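Long-range contact in endo-alpha-mannosidase (PDB 4ACY), which hydrolyses internal alpha-mannosidic linkages as a family GH99 endo-alpha-mannosidase and probably acts on mannose-containing N-glycans: residues 276-281 / 321-326. Residues are numbered along the deposited sequence; the frame is centred on the assembly and turned at random.
Sequences LFIPSV and YISITS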
loop_
_atom_site.group_PDB
_atom_site.type_symbol
_atom_site.label_atom_id
_atom_site.label_comp_id
_atom_site.label_asym_id
_atom_site.label_seq_id
_atom_site.Cartn_x
_atom_site.Cartn_y
_atom_site.Cartn_z
ATOM N N LEU A 276 -8.786 14.916 -3.571
ATOM C CA LEU A 276 -7.362 14.633 -3.544
ATOM C C LEU A 276 -7.048 13.447 -4.425
ATOM O O LEU A 276 -7.561 12.352 -4.194
ATOM C CB LEU A 276 -6.896 14.315 -2.126
ATOM C CG LEU A 276 -6.858 15.448 -1.100
ATOM C CD1 LEU A 276 -6.401 14.848 0.214
ATOM C CD2 LEU A 276 -5.893 16.546 -1.543
ATOM N N PHE A 277 -6.215 13.675 -5.432
ATOM C CA PHE A 277 -5.689 12.596 -6.271
ATOM C C PHE A 277 -4.378 12.097 -5.679
ATOM O O PHE A 277 -3.426 12.876 -5.495
ATOM C CB PHE A 277 -5.477 13.119 -7.694
ATOM C CG PHE A 277 -4.705 12.196 -8.608
ATOM C CD1 PHE A 277 -4.928 10.808 -8.624
ATOM C CD2 PHE A 277 -3.768 12.732 -9.489
ATOM C CE1 PHE A 277 -4.216 9.995 -9.505
ATOM C CE2 PHE A 277 -3.065 11.936 -10.367
ATOM C CZ PHE A 277 -3.292 10.560 -10.382
ATOM N N ILE A 278 -4.320 10.795 -5.394
ATOM C CA ILE A 278 -3.088 10.208 -4.864
ATOM C C ILE A 278 -2.646 9.067 -5.786
ATOM O O ILE A 278 -3.078 7.933 -5.607
ATOM C CB ILE A 278 -3.263 9.705 -3.388
ATOM C CG1 ILE A 278 -3.916 10.806 -2.523
ATOM C CG2 ILE A 278 -1.908 9.219 -2.832
ATOM C CD1 ILE A 278 -3.993 10.441 -1.052
ATOM N N PRO A 279 -1.804 9.366 -6.796
ATOM C CA PRO A 279 -1.345 8.293 -7.680
ATOM C C PRO A 279 -0.525 7.289 -6.882
ATOM O O PRO A 279 0.070 7.650 -5.852
ATOM C CB PRO A 279 -0.444 9.011 -8.686
ATOM C CG PRO A 279 -0.025 10.296 -7.984
ATOM C CD PRO A 279 -1.211 10.671 -7.138
ATOM N N SER A 280 -0.515 6.042 -7.346
ATOM C CA SER A 280 0.335 5.019 -6.763
ATOM C C SER A 280 1.431 4.612 -7.733
ATOM O O SER A 280 1.159 4.277 -8.891
ATOM C CB SER A 280 -0.481 3.795 -6.333
ATOM O OG SER A 280 -1.529 4.161 -5.445
ATOM N N VAL A 281 2.667 4.689 -7.244
ATOM C CA VAL A 281 3.866 4.371 -8.027
ATOM C C VAL A 281 4.545 3.133 -7.488
ATOM O O VAL A 281 4.653 2.958 -6.269
ATOM C CB VAL A 281 4.876 5.560 -7.976
ATOM C CG1 VAL A 281 6.181 5.231 -8.712
ATOM C CG2 VAL A 281 4.216 6.816 -8.551
ATOM N N TYR A 321 0.095 14.449 -3.193
ATOM C CA TYR A 321 0.487 13.288 -2.384
ATOM C C TYR A 321 0.833 12.190 -3.347
ATOM O O TYR A 321 0.197 12.072 -4.391
ATOM C CB TYR A 321 -0.690 12.782 -1.534
ATOM C CG TYR A 321 -1.152 13.728 -0.462
ATOM C CD1 TYR A 321 -2.007 14.785 -0.769
ATOM C CD2 TYR A 321 -0.758 13.551 0.862
ATOM C CE1 TYR A 321 -2.446 15.661 0.211
ATOM C CE2 TYR A 321 -1.184 14.429 1.859
ATOM C CZ TYR A 321 -2.029 15.470 1.519
ATOM O OH TYR A 321 -2.447 16.336 2.492
ATOM N N ILE A 322 1.830 11.390 -3.003
ATOM C CA ILE A 322 2.187 10.224 -3.813
ATOM C C ILE A 322 2.224 9.013 -2.914
ATOM O O ILE A 322 2.752 9.071 -1.801
ATOM C CB ILE A 322 3.523 10.446 -4.582
ATOM C CG1 ILE A 322 3.326 11.532 -5.651
ATOM C CG2 ILE A 322 4.031 9.117 -5.234
ATOM C CD1 ILE A 322 4.614 11.897 -6.403
ATOM N N SER A 323 1.643 7.912 -3.389
ATOM C CA SER A 323 1.710 6.662 -2.667
ATOM C C SER A 323 2.601 5.683 -3.411
ATOM O O SER A 323 2.719 5.724 -4.642
ATOM C CB SER A 323 0.311 6.076 -2.406
ATOM O OG SER A 323 -0.413 5.868 -3.623
ATOM N N ILE A 324 3.247 4.816 -2.644
ATOM C CA ILE A 324 4.189 3.856 -3.188
ATOM C C ILE A 324 3.669 2.430 -2.984
ATOM O O ILE A 324 3.493 1.957 -1.855
ATOM C CB ILE A 324 5.600 4.020 -2.564
ATOM C CG1 ILE A 324 6.154 5.418 -2.896
ATOM C CG2 ILE A 324 6.549 2.931 -3.092
ATOM C CD1 ILE A 324 7.455 5.727 -2.191
ATOM N N THR A 325 3.430 1.767 -4.112
ATOM C CA THR A 325 3.034 0.371 -4.124
ATOM C C THR A 325 4.273 -0.421 -4.559
ATOM O O THR A 325 4.532 -0.515 -5.753
ATOM C CB THR A 325 1.877 0.145 -5.122
ATOM O OG1 THR A 325 0.749 0.950 -4.730
ATOM C CG2 THR A 325 1.472 -1.355 -5.137
ATOM N N SER A 326 5.058 -0.968 -3.625
ATOM C CA SER A 326 4.751 -1.039 -2.197
ATOM C C SER A 326 6.040 -0.975 -1.395
ATOM O O SER A 326 7.118 -1.134 -1.953
ATOM C CB SER A 326 4.085 -2.390 -1.894
ATOM O OG SER A 326 4.933 -3.464 -2.289
#
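S323 and S280 meet hydroxyl to hydroxyl where the seventh and eighth strands of a (beta/alpha)8 TIM barrel, 276-281 and 322-324, run parallel. S323 CB lies beside P279 O and I278 CG2, at 3.8 and 3.9 Å. From there the side chain turns OG between its own backbone N and carbonyl carbon (chi1 58°), which sets it beside P279 O and S280 OG. S323 OG donates to P279 O at 2.9 Å, rising 44° out of the carbonyl plane, and accepts from S280 OG at 2.7 Å. S323 N reaches the same oxygen, giving P279 O two donors from one residue. An alanine in place of S323 would probably cost P279 O its second donor, the hydroxyl, and leave S280 OG without its acceptor on the neighbouring strand. F45 of strand 42-46 packs against both serines. At the start of the strands, L276 CD1 and CD2 both touch Y321 CE1, while I278 CG1 lies 3.9 Å from Y321 CB; Y321 OH hydrogen-bonds to T184 OG1. V281, backed by helix 305-316, sets CG2 against I322 CG2. V281 N hydrogen-bonds to S323 O, and V281 O accepts from T325 N at 2.8 Å.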